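Local coordinates for protein Cas13d (PDB 6IV9) that probably uses its two HEPN domains to mature CRISPR RNA and, guided by that RNA, to cleave target transcripts, at residues L618-N624 with F702-Q707; D846-S850 with L907-F913; H853-Q857 with G884-V890. The protein carries 2 engineered substitutions. All coordinates share one frame; numbering follows the deposited sequence.

In the fold
Interaction 1 closes first along the chain, joining helix 617-627 to the loop that precedes the long helix 713-760. Interaction 2 follows in series, with its centre about 41 Å from that of interaction 1, and encloses interaction 3 in the loop it shuts. The latter two are neighbours, their centres about 10 Å apart: both draw on helix 848-861, and Tyr885 of interaction 3 touches Ser850, Phe849 and Glu910 of interaction 2. Helix 713-760 lends side chains to the surroundings of all three contacts. Of the three, interactions 1 and 2 touch the bound RNA, at well separated places, whereas interaction 3 is buried packing about 9 Å, at the nearest atoms, from it.

Interaction 1: L618-N624 with F702-Q707; sequences LRNFITN and FKNVKQ. With nucleotides of chain B.
With CG anti to the backbone N (chi1 179°), Phe621 swings its ring out from helix 617-627 toward the loop 702-707, where Val705 turns both methyls to meet it. Val705 CG1 sits over one face, 4.0 Å from the centroid of the Phe621 ring and 17° off its normal, a CH-pi contact; the other methyl, CG2, lies 3.8 Å from Phe621 CE1 on the same ring. The amide of Gln707 meets this ring at its edge, its plane nearly perpendicular to the ring. Ala720 and Ile724 of helix 713-760 also pack on the phenylalanine. One turn back, Leu618 CD1 rests 3.7 Å from Phe702 O, at the start of the type I turn 702-705.

The polar flank faces RNA. Asn620 ND2 spends its two hydrogens on successive phosphates of chain B, 2.7 Å to OP2 of A50 and 3.0 Å to OP1 of A49, the latter almost straight at 175°. Its rotation is fixed from behind, because Arg619 grips Asn620 OD1 side-on through NE (3.2 Å) and NH2 (3.1 Å). The Gln707 side chain lies beside the phosphates of A48 and A49. An apolar seam thus carries a row of polar side chains along the strand, an arrangement characteristic of sequence-independent recognition of an RNA sugar-phosphate backbone.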
loop_
_atom_site.group_PDB
_atom_site.type_symbol
_atom_site.label_atom_id
_atom_site.label_comp_id
_atom_site.label_asym_id
_atom_site.label_seq_id
_atom_site.Cartn_x
_atom_site.Cartn_y
_atom_site.Cartn_z
ATOM N N LEU A 618 -0.304 -3.797 35.631
ATOM C CA LEU A 618 -1.382 -3.226 34.799
ATOM C C LEU A 618 -0.784 -2.350 33.695
ATOM O O LEU A 618 -1.234 -2.444 32.575
ATOM C CB LEU A 618 -2.329 -2.438 35.696
ATOM C CG LEU A 618 -3.554 -1.863 35.007
ATOM C CD1 LEU A 618 -4.320 -2.939 34.273
ATOM C CD2 LEU A 618 -4.438 -1.158 35.999
ATOM N N ARG A 619 0.225 -1.555 34.025
ATOM C CA ARG A 619 0.848 -0.692 33.003
ATOM C C ARG A 619 1.433 -1.587 31.910
ATOM O O ARG A 619 1.223 -1.317 30.757
ATOM C CB ARG A 619 1.977 0.114 33.650
ATOM C CG ARG A 619 2.753 1.016 32.704
ATOM C CD ARG A 619 4.095 1.409 33.283
ATOM N NE ARG A 619 5.032 0.312 33.336
ATOM C CZ ARG A 619 6.260 0.399 33.806
ATOM N NH1 ARG A 619 6.714 1.552 34.250
ATOM N NH2 ARG A 619 7.033 -0.660 33.830
ATOM N N ASN A 620 2.128 -2.633 32.313
ATOM C CA ASN A 620 2.763 -3.567 31.359
ATOM C C ASN A 620 1.692 -4.263 30.518
ATOM O O ASN A 620 1.898 -4.427 29.341
ATOM C CB ASN A 620 3.687 -4.533 32.088
ATOM C CG ASN A 620 4.857 -3.824 32.733
ATOM O OD1 ASN A 620 5.166 -2.700 32.394
ATOM N ND2 ASN A 620 5.511 -4.484 33.658
ATOM N N PHE A 621 0.592 -4.659 31.139
ATOM C CA PHE A 621 -0.480 -5.350 30.393
ATOM C C PHE A 621 -1.046 -4.420 29.318
ATOM O O PHE A 621 -1.202 -4.854 28.217
ATOM C CB PHE A 621 -1.580 -5.814 31.345
ATOM C CG PHE A 621 -2.735 -6.501 30.667
ATOM C CD1 PHE A 621 -2.668 -7.838 30.340
ATOM C CD2 PHE A 621 -3.880 -5.807 30.341
ATOM C CE1 PHE A 621 -3.720 -8.472 29.707
ATOM C CE2 PHE A 621 -4.930 -6.442 29.708
ATOM C CZ PHE A 621 -4.848 -7.770 29.399
ATOM N N ILE A 622 -1.327 -3.174 29.668
ATOM C CA ILE A 622 -1.869 -2.177 28.705
ATOM C C ILE A 622 -0.834 -1.905 27.607
ATOM O O ILE A 622 -1.207 -1.788 26.464
ATOM C CB ILE A 622 -2.283 -0.890 29.438
ATOM C CG1 ILE A 622 -3.421 -1.151 30.422
ATOM C CG2 ILE A 622 -2.656 0.207 28.467
ATOM C CD1 ILE A 622 -4.734 -1.387 29.751
ATOM N N THR A 623 0.428 -1.779 27.985
ATOM C CA THR A 623 1.470 -1.521 26.978
ATOM C C THR A 623 1.569 -2.688 25.995
ATOM O O THR A 623 1.541 -2.445 24.813
ATOM C CB THR A 623 2.829 -1.362 27.671
ATOM O OG1 THR A 623 2.779 -0.223 28.518
ATOM C CG2 THR A 623 3.964 -1.237 26.687
ATOM N N ASN A 624 1.667 -3.912 26.494
ATOM C CA ASN A 624 1.814 -5.099 25.621
ATOM C C ASN A 624 0.590 -5.343 24.744
ATOM O O ASN A 624 0.773 -5.716 23.617
ATOM C CB ASN A 624 2.006 -6.378 26.422
ATOM C CG ASN A 624 3.310 -6.411 27.172
ATOM O OD1 ASN A 624 4.070 -5.465 27.117
ATOM N ND2 ASN A 624 3.560 -7.497 27.869
ATOM N N PHE A 702 -10.497 -4.756 33.017
ATOM C CA PHE A 702 -9.117 -5.297 33.049
ATOM C C PHE A 702 -8.301 -4.792 34.228
ATOM O O PHE A 702 -7.188 -5.223 34.347
ATOM C CB PHE A 702 -8.413 -4.902 31.756
ATOM C CG PHE A 702 -9.260 -5.181 30.548
ATOM C CD1 PHE A 702 -9.422 -6.471 30.091
ATOM C CD2 PHE A 702 -9.963 -4.173 29.928
ATOM C CE1 PHE A 702 -10.231 -6.742 29.006
ATOM C CE2 PHE A 702 -10.776 -4.446 28.849
ATOM C CZ PHE A 702 -10.903 -5.726 28.390
ATOM N N LYS A 703 -8.888 -4.008 35.116
ATOM C CA LYS A 703 -8.125 -3.396 36.230
ATOM C C LYS A 703 -7.506 -4.457 37.146
ATOM O O LYS A 703 -6.462 -4.175 37.694
ATOM C CB LYS A 703 -8.972 -2.356 36.960
ATOM C CG LYS A 703 -9.942 -2.954 37.956
ATOM C CD LYS A 703 -10.851 -1.961 38.604
ATOM C CE LYS A 703 -12.122 -2.613 39.088
ATOM N NZ LYS A 703 -12.999 -1.625 39.751
ATOM N N ASN A 704 -8.106 -5.634 37.278
ATOM C CA ASN A 704 -7.555 -6.661 38.198
ATOM C C ASN A 704 -6.838 -7.792 37.460
ATOM O O ASN A 704 -6.571 -8.800 38.079
ATOM C CB ASN A 704 -8.606 -7.169 39.179
ATOM C CG ASN A 704 -9.172 -6.036 39.999
ATOM O OD1 ASN A 704 -8.432 -5.231 40.543
ATOM N ND2 ASN A 704 -10.483 -5.938 40.049
ATOM N N VAL A 705 -6.523 -7.610 36.179
ATOM C CA VAL A 705 -5.837 -8.685 35.414
ATOM C C VAL A 705 -4.476 -8.908 36.063
ATOM O O VAL A 705 -3.879 -7.941 36.481
ATOM C CB VAL A 705 -5.673 -8.290 33.937
ATOM C CG1 VAL A 705 -4.904 -7.000 33.831
ATOM C CG2 VAL A 705 -4.974 -9.365 33.143
ATOM N N LYS A 706 -4.015 -10.147 36.117
ATOM C CA LYS A 706 -2.694 -10.403 36.725
ATOM C C LYS A 706 -1.663 -10.581 35.615
ATOM O O LYS A 706 -1.641 -11.637 35.014
ATOM C CB LYS A 706 -2.757 -11.641 37.614
ATOM C CG LYS A 706 -2.971 -11.352 39.090
ATOM C CD LYS A 706 -4.365 -10.939 39.412
ATOM C CE LYS A 706 -4.519 -10.389 40.815
ATOM N NZ LYS A 706 -5.160 -9.057 40.806
ATOM N N GLN A 707 -0.829 -9.570 35.413
ATOM C CA GLN A 707 0.207 -9.602 34.360
ATOM C C GLN A 707 1.205 -10.721 34.654
ATOM O O GLN A 707 1.591 -11.407 33.735
ATOM C CB GLN A 707 0.816 -8.217 34.186
ATOM C CG GLN A 707 2.043 -8.209 33.315
ATOM C CD GLN A 707 1.779 -8.395 31.847
ATOM O OE1 GLN A 707 2.668 -8.240 31.038
ATOM N NE2 GLN A 707 0.563 -8.731 31.496
ATOM P P A B 49 5.689 -7.950 33.442
ATOM O OP1 A B 49 4.828 -7.313 34.413
ATOM O OP2 A B 49 5.591 -7.739 31.936
ATOM O "O5'" A B 49 7.242 -7.656 33.725
ATOM C "C5'" A B 49 7.802 -7.897 35.040
ATOM C "C4'" A B 49 9.271 -7.580 35.037
ATOM O "O4'" A B 49 9.944 -8.486 34.142
ATOM C "C3'" A B 49 9.661 -6.173 34.564
ATOM O "O3'" A B 49 9.566 -5.278 35.658
ATOM C "C2'" A B 49 11.069 -6.388 34.036
ATOM O "O2'" A B 49 12.022 -6.473 35.069
ATOM C "C1'" A B 49 10.971 -7.803 33.467
ATOM N N9 A B 49 10.680 -7.822 32.047
ATOM C C8 A B 49 9.480 -7.943 31.388
ATOM N N7 A B 49 9.593 -7.925 30.083
ATOM C C5 A B 49 10.952 -7.735 29.871
ATOM C C6 A B 49 11.718 -7.610 28.702
ATOM N N6 A B 49 11.201 -7.659 27.472
ATOM N N1 A B 49 13.053 -7.434 28.838
ATOM C C2 A B 49 13.570 -7.389 30.072
ATOM N N3 A B 49 12.952 -7.490 31.246
ATOM C C4 A B 49 11.632 -7.678 31.071
ATOM P P A B 48 4.041 -11.435 29.172
ATOM O OP1 A B 48 2.673 -10.955 29.473
ATOM O OP2 A B 48 4.853 -10.807 28.116
ATOM O "O5'" A B 48 4.947 -11.316 30.480
ATOM C "C5'" A B 48 4.440 -11.685 31.760
ATOM C "C4'" A B 48 5.578 -11.752 32.749
ATOM O "O4'" A B 48 6.595 -12.668 32.265
ATOM C "C3'" A B 48 6.332 -10.433 32.929
ATOM O "O3'" A B 48 5.627 -9.529 33.749
ATOM C "C2'" A B 48 7.653 -10.926 33.493
ATOM O "O2'" A B 48 7.382 -11.244 34.840
ATOM C "C1'" A B 48 7.884 -12.164 32.631
ATOM N N9 A B 48 8.630 -11.866 31.424
ATOM C C8 A B 48 8.180 -11.735 30.130
ATOM N N7 A B 48 9.129 -11.464 29.267
ATOM C C5 A B 48 10.279 -11.413 30.041
ATOM C C6 A B 48 11.619 -11.177 29.718
ATOM N N6 A B 48 12.039 -10.923 28.480
ATOM N N1 A B 48 12.524 -11.192 30.723
ATOM C C2 A B 48 12.096 -11.440 31.967
ATOM N N3 A B 48 10.856 -11.676 32.398
ATOM C C4 A B 48 9.987 -11.650 31.372
ATOM P P A B 50 9.098 -3.773 35.462
ATOM O OP1 A B 50 8.813 -3.197 36.777
ATOM O OP2 A B 50 7.996 -3.731 34.459
ATOM O "O5'" A B 50 10.330 -3.156 34.689
ATOM C "C5'" A B 50 11.547 -2.868 35.376
ATOM C "C4'" A B 50 12.540 -2.292 34.406
ATOM O "O4'" A B 50 12.912 -3.322 33.454
ATOM C "C3'" A B 50 12.057 -1.154 33.505
ATOM O "O3'" A B 50 11.849 0.145 34.092
ATOM C "C2'" A B 50 13.123 -1.188 32.410
ATOM O "O2'" A B 50 14.232 -0.381 32.752
ATOM C "C1'" A B 50 13.397 -2.701 32.279
ATOM N N9 A B 50 12.713 -3.290 31.126
ATOM C C8 A B 50 11.411 -3.725 31.035
ATOM N N7 A B 50 11.072 -4.130 29.835
ATOM C C5 A B 50 12.224 -3.937 29.081
ATOM C C6 A B 50 12.520 -4.174 27.730
ATOM N N6 A B 50 11.645 -4.681 26.862
ATOM N N1 A B 50 13.763 -3.869 27.295
ATOM C C2 A B 50 14.642 -3.357 28.166
ATOM N N3 A B 50 14.481 -3.087 29.460
ATOM C C4 A B 50 13.237 -3.409 29.862
#

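Interaction 2: D846-S850 with L907-F913; sequences DSYFS and LSIEQLF. With nucleotides of chain B.
Ser847 OG is gripped from two sides of the contact: it gives its proton to Glu910 OE2 in a very short bond of 2.5 Å, and it receives Ser850 N at 2.9 Å (163°). The second is the capping bond of Ser847, the N-cap residue of helix 848-861, so one hydroxyl both closes the first turn of that helix and ties it to the segment 907-913. The other carboxylate oxygen, Glu910 OE1, is hydrogen-bonded to the hydroxyl of Tyr885.

Beside this polar corner Phe849 does the packing. Its CG is anti to the backbone N (chi1 -180°), which sends the ring off the helix and across the aliphatic part of Glu910. Glu910 CA stands over the centre of one ring face, 3.9 Å from the Phe849 centroid, while Leu907 O comes in at the ring edge, 3.7 Å from Phe849 CE2. Phe913 meets the same ring obliquely, with planes at 58°; Phe849 CD2 lies over the rim of the Phe913 face, 3.5 Å from Phe913 CG. Arg744 makes a cation-pi contact with Phe913 and bonds its carbonyl oxygen, so helix 713-760 is joined to the cluster. Also in the segment 907-913, Gln911 O lies 3.4 Å from C5 of nucleotide C1 of chain B.

Glu910 OE2 also has Asp846 OD1 4.6 Å away, a like-charge neighbour that would tend to raise its proton affinity. The start of helix 848-861 and the hydroxyls bonded to the carboxylate probably offset that effect and favour the charged form.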
loop_
_atom_site.group_PDB
_atom_site.type_symbol
_atom_site.label_atom_id
_atom_site.label_comp_id
_atom_site.label_asym_id
_atom_site.label_seq_id
_atom_site.Cartn_x
_atom_site.Cartn_y
_atom_site.Cartn_z
ATOM N N ASP A 846 -24.513 -2.532 5.100
ATOM C CA ASP A 846 -24.240 -3.742 4.282
ATOM C C ASP A 846 -22.959 -3.678 3.447
ATOM O O ASP A 846 -22.651 -4.692 2.869
ATOM C CB ASP A 846 -25.445 -4.146 3.448
ATOM C CG ASP A 846 -26.036 -2.980 2.701
ATOM O OD1 ASP A 846 -25.356 -1.980 2.577
ATOM O OD2 ASP A 846 -27.187 -3.091 2.292
ATOM N N SER A 847 -22.306 -2.529 3.364
ATOM C CA SER A 847 -21.016 -2.469 2.641
ATOM C C SER A 847 -20.192 -1.261 3.081
ATOM O O SER A 847 -20.755 -0.280 3.490
ATOM C CB SER A 847 -21.227 -2.455 1.170
ATOM O OG SER A 847 -21.701 -1.205 0.743
ATOM N N TYR A 848 -18.880 -1.344 2.891
ATOM C CA TYR A 848 -18.002 -0.194 3.196
ATOM C C TYR A 848 -18.367 0.947 2.248
ATOM O O TYR A 848 -18.374 2.083 2.632
ATOM C CB TYR A 848 -16.541 -0.621 3.147
ATOM C CG TYR A 848 -16.159 -1.489 4.310
ATOM C CD1 TYR A 848 -16.252 -1.016 5.600
ATOM C CD2 TYR A 848 -15.736 -2.784 4.124
ATOM C CE1 TYR A 848 -15.915 -1.801 6.680
ATOM C CE2 TYR A 848 -15.384 -3.582 5.192
ATOM C CZ TYR A 848 -15.468 -3.087 6.476
ATOM O OH TYR A 848 -15.124 -3.873 7.518
ATOM N N PHE A 849 -18.675 0.592 1.012
ATOM C CA PHE A 849 -19.028 1.619 0.010
ATOM C C PHE A 849 -20.272 2.375 0.481
ATOM O O PHE A 849 -20.253 3.575 0.457
ATOM C CB PHE A 849 -19.318 0.938 -1.325
ATOM C CG PHE A 849 -19.687 1.860 -2.456
ATOM C CD1 PHE A 849 -20.997 2.242 -2.660
ATOM C CD2 PHE A 849 -18.736 2.323 -3.342
ATOM C CE1 PHE A 849 -21.334 3.076 -3.708
ATOM C CE2 PHE A 849 -19.076 3.165 -4.383
ATOM C CZ PHE A 849 -20.375 3.537 -4.562
ATOM N N SER A 850 -21.301 1.666 0.921
ATOM C CA SER A 850 -22.523 2.372 1.387
ATOM C C SER A 850 -22.260 3.185 2.657
ATOM O O SER A 850 -22.852 4.215 2.806
ATOM C CB SER A 850 -23.745 1.513 1.471
ATOM O OG SER A 850 -23.487 0.380 2.227
ATOM N N LEU A 907 -16.400 4.034 -9.474
ATOM C CA LEU A 907 -16.532 4.854 -8.250
ATOM C C LEU A 907 -17.995 5.219 -7.963
ATOM O O LEU A 907 -18.239 5.690 -6.884
ATOM C CB LEU A 907 -15.695 6.122 -8.425
ATOM C CG LEU A 907 -14.181 5.937 -8.469
ATOM C CD1 LEU A 907 -13.460 7.264 -8.408
ATOM C CD2 LEU A 907 -13.705 5.033 -7.361
ATOM N N SER A 908 -18.896 5.029 -8.927
ATOM C CA SER A 908 -20.317 5.437 -8.777
ATOM C C SER A 908 -21.261 4.258 -8.546
ATOM O O SER A 908 -22.306 4.480 -7.988
ATOM C CB SER A 908 -20.777 6.209 -9.980
ATOM O OG SER A 908 -20.024 7.372 -10.170
ATOM N N ILE A 909 -20.897 3.067 -8.987
ATOM C CA ILE A 909 -21.792 1.886 -8.876
ATOM C C ILE A 909 -21.201 0.896 -7.880
ATOM O O ILE A 909 -20.195 0.313 -8.176
ATOM C CB ILE A 909 -21.981 1.295 -10.278
ATOM C CG1 ILE A 909 -22.487 2.384 -11.219
ATOM C CG2 ILE A 909 -22.894 0.091 -10.241
ATOM C CD1 ILE A 909 -22.403 2.041 -12.653
ATOM N N GLU A 910 -21.935 0.615 -6.819
ATOM C CA GLU A 910 -21.419 -0.206 -5.702
ATOM C C GLU A 910 -20.960 -1.576 -6.207
ATOM O O GLU A 910 -19.934 -2.020 -5.765
ATOM C CB GLU A 910 -22.511 -0.307 -4.642
ATOM C CG GLU A 910 -22.206 -1.230 -3.493
ATOM C CD GLU A 910 -23.183 -1.079 -2.338
ATOM O OE1 GLU A 910 -24.171 -0.331 -2.461
ATOM O OE2 GLU A 910 -22.956 -1.700 -1.320
ATOM N N GLN A 911 -21.692 -2.177 -7.137
ATOM C CA GLN A 911 -21.374 -3.524 -7.668
ATOM C C GLN A 911 -20.037 -3.539 -8.416
ATOM O O GLN A 911 -19.470 -4.585 -8.500
ATOM C CB GLN A 911 -22.533 -4.100 -8.477
ATOM C CG GLN A 911 -23.862 -3.995 -7.753
ATOM C CD GLN A 911 -24.641 -2.784 -8.203
ATOM O OE1 GLN A 911 -24.590 -1.727 -7.605
ATOM N NE2 GLN A 911 -25.378 -2.946 -9.295
ATOM N N LEU A 912 -19.634 -2.427 -9.009
ATOM C CA LEU A 912 -18.378 -2.386 -9.793
ATOM C C LEU A 912 -17.197 -1.895 -8.954
ATOM O O LEU A 912 -16.097 -1.941 -9.436
ATOM C CB LEU A 912 -18.586 -1.403 -10.941
ATOM C CG LEU A 912 -19.673 -1.767 -11.941
ATOM C CD1 LEU A 912 -19.681 -0.796 -13.091
ATOM C CD2 LEU A 912 -19.490 -3.178 -12.436
ATOM N N PHE A 913 -17.456 -1.409 -7.755
ATOM C CA PHE A 913 -16.393 -0.736 -6.977
ATOM C C PHE A 913 -15.229 -1.621 -6.519
ATOM O O PHE A 913 -14.096 -1.247 -6.751
ATOM C CB PHE A 913 -17.025 -0.033 -5.786
ATOM C CG PHE A 913 -16.045 0.671 -4.898
ATOM C CD1 PHE A 913 -15.535 1.903 -5.241
ATOM C CD2 PHE A 913 -15.632 0.094 -3.719
ATOM C CE1 PHE A 913 -14.639 2.542 -4.410
ATOM C CE2 PHE A 913 -14.742 0.744 -2.890
ATOM C CZ PHE A 913 -14.237 1.960 -3.245
ATOM P P C B 1 -24.013 -2.717 -15.286
ATOM O OP1 C B 1 -23.041 -1.628 -15.582
ATOM O OP2 C B 1 -25.071 -2.486 -14.262
ATOM O "O5'" C B 1 -23.231 -4.013 -14.791
ATOM C "C5'" C B 1 -23.004 -5.202 -15.594
ATOM C "C4'" C B 1 -21.804 -5.895 -14.988
ATOM O "O4'" C B 1 -21.971 -6.044 -13.581
ATOM C "C3'" C B 1 -21.311 -7.240 -15.517
ATOM O "O3'" C B 1 -20.058 -7.092 -16.190
ATOM C "C2'" C B 1 -21.091 -8.076 -14.239
ATOM O "O2'" C B 1 -19.803 -8.599 -14.044
ATOM C "C1'" C B 1 -21.080 -7.019 -13.150
ATOM N N1 C B 1 -21.475 -7.429 -11.799
ATOM C C2 C B 1 -22.693 -8.085 -11.588
ATOM O O2 C B 1 -23.390 -8.390 -12.568
ATOM N N3 C B 1 -23.060 -8.397 -10.325
ATOM C C4 C B 1 -22.272 -8.065 -9.300
ATOM N N4 C B 1 -22.663 -8.404 -8.074
ATOM C C5 C B 1 -21.037 -7.387 -9.488
ATOM C C6 C B 1 -20.690 -7.075 -10.738
#

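Interaction 3: H853-Q857 with G884-V890; sequences HYVMQ and GYTKDFV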
loop_
_atom_site.group_PDB
_atom_site.type_symbol
_atom_site.label_atom_id
_atom_site.label_comp_id
_atom_site.label_asym_id
_atom_site.label_seq_id
_atom_site.Cartn_x
_atom_site.Cartn_y
_atom_site.Cartn_z
ATOM N N HIS A 853 -20.301 6.458 1.489
ATOM C CA HIS A 853 -21.167 7.417 0.761
ATOM C C HIS A 853 -22.227 8.032 1.687
ATOM O O HIS A 853 -22.521 9.197 1.534
ATOM C CB HIS A 853 -21.628 6.820 -0.562
ATOM C CG HIS A 853 -20.521 6.804 -1.553
ATOM N ND1 HIS A 853 -19.971 7.942 -2.045
ATOM C CD2 HIS A 853 -19.821 5.793 -2.089
ATOM C CE1 HIS A 853 -19.008 7.635 -2.864
ATOM N NE2 HIS A 853 -18.889 6.339 -2.896
ATOM N N TYR A 854 -22.792 7.253 2.596
ATOM C CA TYR A 854 -23.795 7.873 3.488
ATOM C C TYR A 854 -23.132 8.959 4.340
ATOM O O TYR A 854 -23.612 10.051 4.394
ATOM C CB TYR A 854 -24.476 6.832 4.373
ATOM C CG TYR A 854 -25.408 7.498 5.344
ATOM C CD1 TYR A 854 -26.653 7.928 4.936
ATOM C CD2 TYR A 854 -25.019 7.777 6.640
ATOM C CE1 TYR A 854 -27.500 8.591 5.799
ATOM C CE2 TYR A 854 -25.852 8.441 7.518
ATOM C CZ TYR A 854 -27.098 8.847 7.093
ATOM O OH TYR A 854 -27.922 9.506 7.935
ATOM N N VAL A 855 -22.008 8.643 4.958
ATOM C CA VAL A 855 -21.300 9.633 5.810
ATOM C C VAL A 855 -20.868 10.810 4.941
ATOM O O VAL A 855 -21.042 11.926 5.345
ATOM C CB VAL A 855 -20.102 8.993 6.533
ATOM C CG1 VAL A 855 -19.292 10.012 7.298
ATOM C CG2 VAL A 855 -20.525 7.848 7.427
ATOM N N MET A 856 -20.364 10.533 3.751
ATOM C CA MET A 856 -19.901 11.626 2.868
ATOM C C MET A 856 -21.075 12.545 2.529
ATOM O O MET A 856 -20.900 13.726 2.588
ATOM C CB MET A 856 -19.332 11.062 1.566
ATOM C CG MET A 856 -18.901 12.128 0.600
ATOM S SD MET A 856 -17.490 13.099 1.121
ATOM C CE MET A 856 -16.170 11.936 0.802
ATOM N N GLN A 857 -22.220 11.981 2.180
ATOM C CA GLN A 857 -23.410 12.787 1.812
ATOM C C GLN A 857 -23.871 13.619 3.013
ATOM O O GLN A 857 -24.260 14.736 2.823
ATOM C CB GLN A 857 -24.464 11.885 1.178
ATOM C CG GLN A 857 -24.030 11.372 -0.179
ATOM C CD GLN A 857 -24.939 10.366 -0.827
ATOM O OE1 GLN A 857 -26.057 10.151 -0.399
ATOM N NE2 GLN A 857 -24.447 9.744 -1.876
ATOM N N GLY A 884 -29.858 6.157 4.413
ATOM C CA GLY A 884 -28.987 5.415 3.495
ATOM C C GLY A 884 -28.530 6.330 2.389
ATOM O O GLY A 884 -29.235 7.254 2.092
ATOM N N TYR A 885 -27.410 6.024 1.749
ATOM C CA TYR A 885 -26.897 6.921 0.690
ATOM C C TYR A 885 -27.828 6.924 -0.526
ATOM O O TYR A 885 -28.533 5.977 -0.749
ATOM C CB TYR A 885 -25.467 6.546 0.313
ATOM C CG TYR A 885 -25.342 5.408 -0.660
ATOM C CD1 TYR A 885 -25.417 4.095 -0.246
ATOM C CD2 TYR A 885 -25.126 5.648 -2.002
ATOM C CE1 TYR A 885 -25.279 3.050 -1.141
ATOM C CE2 TYR A 885 -24.986 4.620 -2.908
ATOM C CZ TYR A 885 -25.077 3.315 -2.480
ATOM O OH TYR A 885 -24.946 2.314 -3.375
ATOM N N THR A 886 -27.790 8.013 -1.278
ATOM C CA THR A 886 -28.600 8.177 -2.503
ATOM C C THR A 886 -27.705 7.894 -3.709
ATOM O O THR A 886 -26.742 8.593 -3.875
ATOM C CB THR A 886 -29.127 9.610 -2.603
ATOM O OG1 THR A 886 -29.865 9.900 -1.422
ATOM C CG2 THR A 886 -29.984 9.820 -3.824
ATOM N N LYS A 887 -28.090 6.933 -4.540
ATOM C CA LYS A 887 -27.279 6.501 -5.701
ATOM C C LYS A 887 -27.068 7.643 -6.691
ATOM O O LYS A 887 -25.972 7.807 -7.141
ATOM C CB LYS A 887 -27.899 5.262 -6.337
ATOM C CG LYS A 887 -27.832 4.035 -5.456
ATOM C CD LYS A 887 -28.216 2.758 -6.125
ATOM C CE LYS A 887 -28.208 1.601 -5.157
ATOM N NZ LYS A 887 -28.419 0.301 -5.828
ATOM N N ASP A 888 -28.103 8.420 -6.967
ATOM C CA ASP A 888 -27.999 9.555 -7.915
ATOM C C ASP A 888 -27.030 10.613 -7.399
ATOM O O ASP A 888 -26.492 11.319 -8.207
ATOM C CB ASP A 888 -29.365 10.148 -8.225
ATOM C CG ASP A 888 -30.124 9.347 -9.253
ATOM O OD1 ASP A 888 -29.637 8.287 -9.653
ATOM O OD2 ASP A 888 -31.191 9.798 -9.631
ATOM N N PHE A 889 -26.976 10.796 -6.090
ATOM C CA PHE A 889 -26.097 11.797 -5.443
ATOM C C PHE A 889 -24.629 11.408 -5.654
ATOM O O PHE A 889 -23.814 12.256 -5.848
ATOM C CB PHE A 889 -26.526 11.961 -3.987
ATOM C CG PHE A 889 -26.059 13.200 -3.282
ATOM C CD1 PHE A 889 -25.364 14.186 -3.944
ATOM C CD2 PHE A 889 -26.310 13.369 -1.936
ATOM C CE1 PHE A 889 -24.938 15.314 -3.270
ATOM C CE2 PHE A 889 -25.871 14.492 -1.267
ATOM C CZ PHE A 889 -25.181 15.459 -1.934
ATOM N N VAL A 890 -24.337 10.115 -5.578
ATOM C CA VAL A 890 -22.949 9.629 -5.812
ATOM C C VAL A 890 -22.571 9.969 -7.255
ATOM O O VAL A 890 -21.527 10.504 -7.463
ATOM C CB VAL A 890 -22.856 8.109 -5.572
ATOM C CG1 VAL A 890 -21.501 7.566 -5.960
ATOM C CG2 VAL A 890 -23.190 7.727 -4.149
#
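Gln857 lays its extended side chain alongside Phe889, the two running past each other in opposite directions with amide and ring planes 39° apart. The approach is oblique, with Gln857 CD 3.5 Å from Phe889 CD2. Leaving the backbone with CG anti to the carbonyl carbon (chi1 -69°), the chain reaches straight across to Thr886 and binds both polar atoms of its backbone. Thr886 N donates to Gln857 OE1 at 2.9 Å and 177°, in the carbonyl plane and on a lone pair. The return bond, from Gln857 NE2 to Thr886 O, is longer at 3.3 Å, and its donor is tilted from the carbonyl plane.

Thr886 is the N-cap residue of helix 887-893, though its side chain makes no capping bond; the glutamine of helix 848-861 therefore fastens the start of one helix to the flank of another. As the C-terminal part of the chain, this region probably belongs to the second HEPN domain, as in related Cas13d proteins. With an alanine in place of Gln857, the Thr886 amide would probably lose this acceptor and its carbonyl this donor, and a gap is likely to open against Phe889.

Val890 crosses Gln857 and His853 at about right angles. Its CG2 methyl presses 3.3 Å from Gln857 NE2, and the same methyl sits over a face of the imidazole, 4.1 Å from the His853 ring centroid in a CH-pi contact. His853 NE2 is meanwhile hydrogen-bonded to the hydroxyl of Tyr745. Further round the helix Tyr885 CB lies against the backbone, 3.6 Å from Tyr854 N. The Tyr854 ring turns its edge to the loop, its CD1 3.5 Å from Gly884 C, and its hydroxyl is hydrogen-bonded to Arg858.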